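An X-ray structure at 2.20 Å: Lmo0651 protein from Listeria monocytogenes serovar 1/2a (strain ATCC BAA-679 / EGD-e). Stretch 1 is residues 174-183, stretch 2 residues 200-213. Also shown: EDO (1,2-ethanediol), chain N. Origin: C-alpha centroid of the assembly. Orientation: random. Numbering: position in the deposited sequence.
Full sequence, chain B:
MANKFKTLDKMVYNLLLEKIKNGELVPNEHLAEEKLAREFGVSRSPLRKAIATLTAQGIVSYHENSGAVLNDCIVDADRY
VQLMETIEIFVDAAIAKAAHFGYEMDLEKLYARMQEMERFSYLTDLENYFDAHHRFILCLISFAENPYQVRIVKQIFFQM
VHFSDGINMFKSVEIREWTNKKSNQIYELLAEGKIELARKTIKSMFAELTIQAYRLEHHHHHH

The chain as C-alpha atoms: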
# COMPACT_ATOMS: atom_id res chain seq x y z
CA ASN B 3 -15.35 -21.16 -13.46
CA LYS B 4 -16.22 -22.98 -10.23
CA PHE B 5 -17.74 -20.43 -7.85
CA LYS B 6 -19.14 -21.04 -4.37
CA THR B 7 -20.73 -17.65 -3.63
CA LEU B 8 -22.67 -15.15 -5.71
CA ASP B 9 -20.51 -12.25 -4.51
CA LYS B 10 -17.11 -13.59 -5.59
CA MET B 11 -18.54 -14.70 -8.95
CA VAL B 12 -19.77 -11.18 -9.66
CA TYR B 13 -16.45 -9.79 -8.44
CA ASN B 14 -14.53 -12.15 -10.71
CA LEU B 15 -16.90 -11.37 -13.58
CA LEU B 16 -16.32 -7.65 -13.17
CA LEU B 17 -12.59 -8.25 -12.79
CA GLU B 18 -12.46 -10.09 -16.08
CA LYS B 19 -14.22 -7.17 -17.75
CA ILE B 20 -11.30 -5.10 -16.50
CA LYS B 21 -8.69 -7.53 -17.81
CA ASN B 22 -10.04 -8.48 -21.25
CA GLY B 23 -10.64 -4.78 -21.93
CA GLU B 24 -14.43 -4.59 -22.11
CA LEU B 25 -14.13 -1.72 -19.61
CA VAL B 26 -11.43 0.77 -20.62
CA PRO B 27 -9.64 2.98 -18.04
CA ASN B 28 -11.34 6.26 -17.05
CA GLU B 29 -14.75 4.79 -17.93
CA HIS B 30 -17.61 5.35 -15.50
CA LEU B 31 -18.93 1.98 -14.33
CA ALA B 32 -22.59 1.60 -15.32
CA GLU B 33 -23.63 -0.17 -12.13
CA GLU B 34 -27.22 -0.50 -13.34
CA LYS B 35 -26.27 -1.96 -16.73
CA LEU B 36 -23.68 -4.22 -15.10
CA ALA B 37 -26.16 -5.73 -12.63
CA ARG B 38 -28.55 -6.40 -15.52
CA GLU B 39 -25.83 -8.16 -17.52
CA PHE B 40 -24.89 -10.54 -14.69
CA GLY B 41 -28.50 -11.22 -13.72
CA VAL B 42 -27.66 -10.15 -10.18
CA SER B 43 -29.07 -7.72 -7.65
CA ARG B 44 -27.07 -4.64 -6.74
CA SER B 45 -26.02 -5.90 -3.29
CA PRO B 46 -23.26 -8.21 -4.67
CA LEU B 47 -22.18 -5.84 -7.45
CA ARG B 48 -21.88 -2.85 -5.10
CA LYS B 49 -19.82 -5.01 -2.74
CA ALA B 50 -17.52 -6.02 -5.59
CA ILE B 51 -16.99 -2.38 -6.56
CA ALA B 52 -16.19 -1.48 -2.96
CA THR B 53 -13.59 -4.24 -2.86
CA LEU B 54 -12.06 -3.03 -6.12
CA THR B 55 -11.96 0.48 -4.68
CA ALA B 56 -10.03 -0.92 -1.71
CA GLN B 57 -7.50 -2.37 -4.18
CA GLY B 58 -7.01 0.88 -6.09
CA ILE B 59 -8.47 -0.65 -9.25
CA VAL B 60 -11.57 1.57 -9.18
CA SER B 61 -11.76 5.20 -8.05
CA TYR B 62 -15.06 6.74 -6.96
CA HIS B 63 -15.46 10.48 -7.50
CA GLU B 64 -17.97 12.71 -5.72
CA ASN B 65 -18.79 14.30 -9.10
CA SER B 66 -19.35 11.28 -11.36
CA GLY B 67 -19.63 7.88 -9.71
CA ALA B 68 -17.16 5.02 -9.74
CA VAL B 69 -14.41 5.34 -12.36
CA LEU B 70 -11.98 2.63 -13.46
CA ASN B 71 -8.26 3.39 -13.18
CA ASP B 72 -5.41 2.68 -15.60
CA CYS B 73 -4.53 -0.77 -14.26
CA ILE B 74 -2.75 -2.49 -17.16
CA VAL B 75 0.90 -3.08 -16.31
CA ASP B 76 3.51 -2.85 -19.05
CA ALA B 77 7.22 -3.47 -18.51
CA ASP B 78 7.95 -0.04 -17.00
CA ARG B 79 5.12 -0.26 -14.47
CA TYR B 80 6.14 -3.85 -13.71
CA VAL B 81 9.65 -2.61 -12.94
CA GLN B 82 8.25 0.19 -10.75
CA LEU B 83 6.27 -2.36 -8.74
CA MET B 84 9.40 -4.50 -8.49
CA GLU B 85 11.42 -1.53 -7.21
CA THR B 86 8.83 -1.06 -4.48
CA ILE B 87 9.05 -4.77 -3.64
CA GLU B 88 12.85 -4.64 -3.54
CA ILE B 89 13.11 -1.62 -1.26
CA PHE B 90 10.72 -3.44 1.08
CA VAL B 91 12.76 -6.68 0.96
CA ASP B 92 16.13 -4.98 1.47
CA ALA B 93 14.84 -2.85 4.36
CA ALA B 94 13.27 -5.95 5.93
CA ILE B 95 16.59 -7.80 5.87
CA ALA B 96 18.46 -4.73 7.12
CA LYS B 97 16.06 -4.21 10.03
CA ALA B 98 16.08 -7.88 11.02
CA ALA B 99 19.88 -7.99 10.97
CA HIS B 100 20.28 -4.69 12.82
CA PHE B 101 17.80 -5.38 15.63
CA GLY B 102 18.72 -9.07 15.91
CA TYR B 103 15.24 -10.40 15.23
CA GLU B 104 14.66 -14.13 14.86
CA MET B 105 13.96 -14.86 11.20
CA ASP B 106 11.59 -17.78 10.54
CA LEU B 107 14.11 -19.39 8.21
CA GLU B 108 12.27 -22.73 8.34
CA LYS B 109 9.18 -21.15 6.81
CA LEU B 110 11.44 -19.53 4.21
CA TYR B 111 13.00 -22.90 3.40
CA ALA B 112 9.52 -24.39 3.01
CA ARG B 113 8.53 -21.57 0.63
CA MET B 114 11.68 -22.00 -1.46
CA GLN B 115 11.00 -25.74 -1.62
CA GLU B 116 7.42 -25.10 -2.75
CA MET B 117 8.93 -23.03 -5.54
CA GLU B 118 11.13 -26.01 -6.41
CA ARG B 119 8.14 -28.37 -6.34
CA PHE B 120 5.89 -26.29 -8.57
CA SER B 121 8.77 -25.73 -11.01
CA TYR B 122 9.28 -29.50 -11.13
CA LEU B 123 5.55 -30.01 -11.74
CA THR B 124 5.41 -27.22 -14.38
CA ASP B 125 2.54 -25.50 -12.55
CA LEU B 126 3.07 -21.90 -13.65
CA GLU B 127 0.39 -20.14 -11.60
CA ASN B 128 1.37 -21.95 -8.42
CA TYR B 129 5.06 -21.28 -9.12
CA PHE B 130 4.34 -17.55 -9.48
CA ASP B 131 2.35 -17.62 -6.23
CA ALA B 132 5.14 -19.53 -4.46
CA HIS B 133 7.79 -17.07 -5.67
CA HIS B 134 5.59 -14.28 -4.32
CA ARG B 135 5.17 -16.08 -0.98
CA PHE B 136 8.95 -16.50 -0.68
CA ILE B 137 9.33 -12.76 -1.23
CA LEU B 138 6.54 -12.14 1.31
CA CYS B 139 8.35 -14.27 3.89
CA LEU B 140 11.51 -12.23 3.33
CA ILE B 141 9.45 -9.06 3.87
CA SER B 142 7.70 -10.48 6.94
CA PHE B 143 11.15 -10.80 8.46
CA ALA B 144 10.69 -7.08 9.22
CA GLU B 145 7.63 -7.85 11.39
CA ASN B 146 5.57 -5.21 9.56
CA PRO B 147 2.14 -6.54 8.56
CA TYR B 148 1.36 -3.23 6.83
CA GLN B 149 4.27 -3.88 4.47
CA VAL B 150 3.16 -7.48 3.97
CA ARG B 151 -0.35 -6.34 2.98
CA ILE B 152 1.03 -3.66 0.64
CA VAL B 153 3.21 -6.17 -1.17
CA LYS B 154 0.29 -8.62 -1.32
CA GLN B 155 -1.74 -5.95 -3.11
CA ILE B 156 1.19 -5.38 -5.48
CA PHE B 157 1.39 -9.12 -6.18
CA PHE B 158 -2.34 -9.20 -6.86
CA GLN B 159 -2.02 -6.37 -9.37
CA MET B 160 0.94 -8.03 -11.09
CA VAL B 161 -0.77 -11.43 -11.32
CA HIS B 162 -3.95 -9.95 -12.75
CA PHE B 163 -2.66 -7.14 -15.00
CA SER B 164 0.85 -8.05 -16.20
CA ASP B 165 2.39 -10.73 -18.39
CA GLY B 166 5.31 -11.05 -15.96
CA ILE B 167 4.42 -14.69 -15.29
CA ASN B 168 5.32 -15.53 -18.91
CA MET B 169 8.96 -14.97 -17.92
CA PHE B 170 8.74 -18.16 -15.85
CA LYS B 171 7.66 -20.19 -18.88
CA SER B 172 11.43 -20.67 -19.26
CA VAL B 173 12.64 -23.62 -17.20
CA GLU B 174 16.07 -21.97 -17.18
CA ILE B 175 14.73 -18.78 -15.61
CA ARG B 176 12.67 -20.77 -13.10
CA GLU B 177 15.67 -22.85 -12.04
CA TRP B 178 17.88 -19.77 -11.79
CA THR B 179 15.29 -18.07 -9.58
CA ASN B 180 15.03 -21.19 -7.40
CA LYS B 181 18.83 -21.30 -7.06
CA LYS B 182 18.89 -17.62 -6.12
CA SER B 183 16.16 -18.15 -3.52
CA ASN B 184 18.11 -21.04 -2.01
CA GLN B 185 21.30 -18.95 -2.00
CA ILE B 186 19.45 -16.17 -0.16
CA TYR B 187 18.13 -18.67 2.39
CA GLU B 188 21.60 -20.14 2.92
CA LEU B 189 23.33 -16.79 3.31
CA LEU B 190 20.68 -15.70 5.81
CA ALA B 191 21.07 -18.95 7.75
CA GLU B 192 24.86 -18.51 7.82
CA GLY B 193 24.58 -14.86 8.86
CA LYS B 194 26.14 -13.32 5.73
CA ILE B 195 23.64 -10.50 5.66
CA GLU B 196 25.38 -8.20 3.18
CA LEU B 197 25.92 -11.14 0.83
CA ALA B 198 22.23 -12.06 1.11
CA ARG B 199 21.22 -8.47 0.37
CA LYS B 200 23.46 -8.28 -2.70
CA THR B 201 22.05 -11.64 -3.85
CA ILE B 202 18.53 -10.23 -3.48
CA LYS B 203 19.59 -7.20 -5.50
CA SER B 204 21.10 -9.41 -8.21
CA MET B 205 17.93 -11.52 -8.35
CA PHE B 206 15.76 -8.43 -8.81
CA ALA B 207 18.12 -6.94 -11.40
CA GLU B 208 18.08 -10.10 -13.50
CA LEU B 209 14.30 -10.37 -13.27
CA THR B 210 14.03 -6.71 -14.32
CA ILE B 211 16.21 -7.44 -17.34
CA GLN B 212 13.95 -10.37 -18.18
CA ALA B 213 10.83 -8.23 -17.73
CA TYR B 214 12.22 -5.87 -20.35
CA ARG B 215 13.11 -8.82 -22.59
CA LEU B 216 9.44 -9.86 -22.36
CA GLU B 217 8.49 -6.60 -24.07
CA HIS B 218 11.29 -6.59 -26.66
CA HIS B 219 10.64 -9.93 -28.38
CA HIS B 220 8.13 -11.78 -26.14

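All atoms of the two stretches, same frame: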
# COMPACT_ATOMS: atom_id res chain seq x y z
N GLU B 174 14.78 -22.52 -17.59
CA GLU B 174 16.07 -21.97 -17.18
C GLU B 174 15.90 -20.82 -16.21
O GLU B 174 16.57 -20.76 -15.17
CB GLU B 174 16.85 -21.54 -18.43
CG GLU B 174 18.31 -21.23 -18.18
CD GLU B 174 19.08 -21.01 -19.47
OE1 GLU B 174 19.31 -19.83 -19.83
OE2 GLU B 174 19.43 -22.00 -20.14
N ILE B 175 14.98 -19.90 -16.51
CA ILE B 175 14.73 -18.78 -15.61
C ILE B 175 14.15 -19.26 -14.29
O ILE B 175 14.51 -18.77 -13.21
CB ILE B 175 13.81 -17.74 -16.29
CG1 ILE B 175 14.55 -17.02 -17.40
CG2 ILE B 175 13.30 -16.72 -15.28
CD1 ILE B 175 13.70 -16.01 -18.13
N ARG B 176 13.23 -20.24 -14.34
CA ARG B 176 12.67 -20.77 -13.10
C ARG B 176 13.75 -21.39 -12.22
O ARG B 176 13.79 -21.15 -11.01
CB ARG B 176 11.58 -21.80 -13.41
CG ARG B 176 10.30 -21.21 -13.94
CD ARG B 176 9.12 -22.09 -13.60
NE ARG B 176 9.33 -23.49 -13.95
CZ ARG B 176 9.03 -24.02 -15.13
NH1 ARG B 176 8.51 -23.26 -16.09
NH2 ARG B 176 9.25 -25.31 -15.36
N GLU B 177 14.63 -22.18 -12.82
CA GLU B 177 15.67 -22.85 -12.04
C GLU B 177 16.68 -21.85 -11.51
O GLU B 177 17.17 -21.99 -10.38
CB GLU B 177 16.37 -23.91 -12.89
CG GLU B 177 15.50 -25.13 -13.14
CD GLU B 177 16.17 -26.15 -14.04
OE1 GLU B 177 17.26 -25.85 -14.57
OE2 GLU B 177 15.60 -27.24 -14.22
N TRP B 178 17.00 -20.81 -12.29
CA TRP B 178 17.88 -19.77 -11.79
C TRP B 178 17.26 -19.04 -10.60
O TRP B 178 17.94 -18.77 -9.61
CB TRP B 178 18.21 -18.79 -12.91
CG TRP B 178 19.17 -17.73 -12.51
CD1 TRP B 178 20.53 -17.78 -12.59
CD2 TRP B 178 18.85 -16.45 -11.96
NE1 TRP B 178 21.08 -16.61 -12.11
CE2 TRP B 178 20.06 -15.78 -11.72
CE3 TRP B 178 17.65 -15.81 -11.64
CZ2 TRP B 178 20.11 -14.49 -11.19
CZ3 TRP B 178 17.70 -14.53 -11.10
CH2 TRP B 178 18.92 -13.89 -10.88
N THR B 179 15.96 -18.74 -10.69
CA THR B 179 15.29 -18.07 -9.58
C THR B 179 15.24 -18.96 -8.34
O THR B 179 15.42 -18.49 -7.22
CB THR B 179 13.88 -17.65 -10.00
OG1 THR B 179 13.95 -16.91 -11.22
CG2 THR B 179 13.23 -16.79 -8.93
N ASN B 180 15.02 -20.26 -8.53
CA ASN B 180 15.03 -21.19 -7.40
C ASN B 180 16.42 -21.24 -6.76
O ASN B 180 16.54 -21.24 -5.53
CB ASN B 180 14.60 -22.58 -7.85
CG ASN B 180 13.16 -22.63 -8.34
OD1 ASN B 180 12.41 -21.66 -8.19
ND2 ASN B 180 12.77 -23.76 -8.91
N LYS B 181 17.47 -21.30 -7.59
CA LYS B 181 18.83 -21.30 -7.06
C LYS B 181 19.13 -20.02 -6.29
O LYS B 181 19.76 -20.06 -5.23
CB LYS B 181 19.83 -21.49 -8.20
CG LYS B 181 21.28 -21.22 -7.79
CD LYS B 181 22.25 -21.54 -8.92
CE LYS B 181 22.17 -20.51 -10.04
NZ LYS B 181 23.01 -20.89 -11.21
N LYS B 182 18.67 -18.88 -6.81
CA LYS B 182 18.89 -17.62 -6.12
C LYS B 182 18.16 -17.59 -4.78
O LYS B 182 18.70 -17.11 -3.78
CB LYS B 182 18.45 -16.45 -7.00
CG LYS B 182 19.51 -15.98 -7.98
CD LYS B 182 20.65 -15.27 -7.26
CE LYS B 182 21.83 -15.04 -8.18
NZ LYS B 182 22.45 -16.32 -8.61
N SER B 183 16.92 -18.10 -4.76
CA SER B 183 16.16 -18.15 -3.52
C SER B 183 16.86 -19.02 -2.49
O SER B 183 16.95 -18.67 -1.30
CB SER B 183 14.76 -18.67 -3.80
OG SER B 183 14.18 -17.99 -4.90
N LYS B 200 22.98 -8.44 -1.33
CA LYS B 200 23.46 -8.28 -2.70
C LYS B 200 22.93 -9.39 -3.60
O LYS B 200 22.69 -9.16 -4.79
CB LYS B 200 24.98 -8.22 -2.73
CG LYS B 200 25.56 -7.08 -1.88
CD LYS B 200 24.77 -5.77 -2.09
CE LYS B 200 25.68 -4.56 -2.11
NZ LYS B 200 25.71 -3.88 -3.44
N THR B 201 22.68 -10.59 -3.06
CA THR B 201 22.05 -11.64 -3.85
C THR B 201 20.61 -11.28 -4.19
O THR B 201 20.15 -11.52 -5.31
CB THR B 201 22.10 -12.97 -3.10
OG1 THR B 201 23.44 -13.22 -2.66
CG2 THR B 201 21.65 -14.10 -4.00
N ILE B 202 19.89 -10.71 -3.22
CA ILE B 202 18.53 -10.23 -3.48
C ILE B 202 18.54 -9.19 -4.58
O ILE B 202 17.71 -9.21 -5.51
CB ILE B 202 17.92 -9.65 -2.18
CG1 ILE B 202 17.74 -10.75 -1.14
CG2 ILE B 202 16.60 -8.95 -2.48
CD1 ILE B 202 17.36 -10.21 0.22
N LYS B 203 19.49 -8.25 -4.49
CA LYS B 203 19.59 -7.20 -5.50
C LYS B 203 19.89 -7.78 -6.87
O LYS B 203 19.30 -7.36 -7.87
CB LYS B 203 20.67 -6.20 -5.08
CG LYS B 203 21.04 -5.18 -6.14
CD LYS B 203 21.96 -4.11 -5.58
CE LYS B 203 22.27 -3.05 -6.62
NZ LYS B 203 23.16 -1.98 -6.09
N SER B 204 20.79 -8.77 -6.94
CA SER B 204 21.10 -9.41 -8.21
C SER B 204 19.89 -10.14 -8.78
O SER B 204 19.63 -10.07 -9.99
CB SER B 204 22.26 -10.39 -8.01
OG SER B 204 22.41 -11.24 -9.14
N MET B 205 19.15 -10.84 -7.92
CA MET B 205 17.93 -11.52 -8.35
C MET B 205 16.96 -10.53 -8.98
O MET B 205 16.43 -10.76 -10.08
CB MET B 205 17.28 -12.22 -7.16
CG MET B 205 16.09 -13.11 -7.51
SD MET B 205 15.24 -13.77 -6.06
CE MET B 205 14.61 -12.26 -5.33
N PHE B 206 16.71 -9.41 -8.30
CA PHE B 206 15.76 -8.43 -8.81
C PHE B 206 16.27 -7.79 -10.09
O PHE B 206 15.49 -7.54 -11.01
CB PHE B 206 15.47 -7.38 -7.74
CG PHE B 206 14.40 -7.78 -6.77
CD1 PHE B 206 13.06 -7.64 -7.09
CD2 PHE B 206 14.73 -8.34 -5.55
CE1 PHE B 206 12.07 -8.01 -6.20
CE2 PHE B 206 13.75 -8.72 -4.65
CZ PHE B 206 12.42 -8.56 -4.98
N ALA B 207 17.58 -7.54 -10.19
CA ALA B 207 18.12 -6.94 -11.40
C ALA B 207 17.96 -7.87 -12.60
O ALA B 207 17.57 -7.43 -13.69
CB ALA B 207 19.59 -6.59 -11.20
N GLU B 208 18.23 -9.16 -12.40
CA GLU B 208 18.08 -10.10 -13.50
C GLU B 208 16.61 -10.25 -13.89
O GLU B 208 16.29 -10.33 -15.08
CB GLU B 208 18.69 -11.45 -13.13
CG GLU B 208 18.53 -12.52 -14.20
CD GLU B 208 19.18 -12.12 -15.51
OE1 GLU B 208 20.22 -11.42 -15.48
OE2 GLU B 208 18.66 -12.51 -16.58
N LEU B 209 15.70 -10.26 -12.91
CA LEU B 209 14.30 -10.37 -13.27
C LEU B 209 13.78 -9.10 -13.93
O LEU B 209 12.88 -9.17 -14.78
CB LEU B 209 13.45 -10.72 -12.05
CG LEU B 209 13.78 -12.08 -11.42
CD1 LEU B 209 13.10 -12.24 -10.07
CD2 LEU B 209 13.36 -13.19 -12.38
N THR B 210 14.37 -7.94 -13.62
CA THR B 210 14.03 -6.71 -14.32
C THR B 210 14.49 -6.77 -15.77
O THR B 210 13.75 -6.39 -16.69
CB THR B 210 14.67 -5.52 -13.61
OG1 THR B 210 14.12 -5.39 -12.29
CG2 THR B 210 14.43 -4.23 -14.38
N ILE B 211 15.72 -7.24 -15.98
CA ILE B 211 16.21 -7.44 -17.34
C ILE B 211 15.27 -8.35 -18.11
O ILE B 211 14.90 -8.07 -19.26
CB ILE B 211 17.64 -7.99 -17.32
CG1 ILE B 211 18.65 -6.85 -17.16
CG2 ILE B 211 17.93 -8.76 -18.60
CD1 ILE B 211 18.81 -6.01 -18.41
N GLN B 212 14.84 -9.45 -17.48
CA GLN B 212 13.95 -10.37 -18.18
C GLN B 212 12.58 -9.76 -18.42
O GLN B 212 11.96 -10.03 -19.45
CB GLN B 212 13.83 -11.68 -17.40
CG GLN B 212 15.10 -12.52 -17.41
CD GLN B 212 15.65 -12.73 -18.80
OE1 GLN B 212 14.90 -12.93 -19.76
NE2 GLN B 212 16.97 -12.72 -18.92
N ALA B 213 12.09 -8.92 -17.50
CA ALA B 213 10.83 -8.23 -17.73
C ALA B 213 10.92 -7.33 -18.95
O ALA B 213 9.96 -7.22 -19.72
CB ALA B 213 10.44 -7.41 -16.50
C1 EDO N . 12.89 -23.66 -21.90
O1 EDO N . 12.19 -23.69 -20.65
C2 EDO N . 13.85 -22.48 -21.91
O2 EDO N . 14.80 -22.63 -20.85

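Not one hydrogen bond crosses between these two helices, although polar and charged residues supply much of the contact; the pair illustrates how such side chains can pack through their carbon atoms while several of their polar groups bond along their own helix. The helices run nearly antiparallel, at 164° between their N-to-C directions, and their axes come no closer than 10.3 Å. That spacing leaves room for a layer of side chains, and the contact buries a modest 461 Å² summed over both sides.

Trp178 is the centrepiece. Its CA-to-CB bond points toward the other helix, and with chi1 at t and chi2 at 90° the indole reaches the opposing backbone: CH2 lies 3.6 Å from CA of Met205 and 4.0 Å from the carbonyl O of Ser204, both at the ring edge and near its plane. One face is covered by Glu208, whose CG sits 3.9 Å from the centroid of the six-membered ring and 21° off the ring normal, a CH-pi contact. The shortest approach of the whole interface is here too, 3.3 Å between Trp178 CH2 and Glu208 CB. Glu208 thus meets the ring with its methylenes, and the end of its side chain leads away. There its carboxylate accepts a hydrogen bond from a residue one turn further along the same helix, Gln212 NE2 to Glu208 OE2 at 2.9 Å, with a nearly linear angle of 172°.

Lys182 follows the same logic one turn after Trp178. Its chain lies against the other helix, with CB 4.1 Å from Met205 CG, CD 3.6 Å from Thr201 CG2 and CE 4.0 Å from Ser204 OG, so it is the aliphatic part of the lysine that packs. The closest CA pair also falls here, Lys182 CA to Met205 CA at 6.6 Å. Met205 serves both neighbours, since its CG is also 4.2 Å from Trp178 CZ3.

Beside Trp178, Thr179 OG1 approaches Leu209 CD2 at 3.9 Å while donating to Ile175 O of its own helix at 2.8 Å. Ser183 OG likewise donates to Thr179 O at 2.7 Å, but its CA-to-CB bond points away and it takes no part in the contact. At the other end, Ile175 CD1 comes within 3.7 Å of Gln212 OE1, a contact of a methyl group with an amide oxygen. Because the helices are antiparallel, the pairings climb one helix as they descend the other, from Ile175 with Gln212 to Lys182 with Thr201.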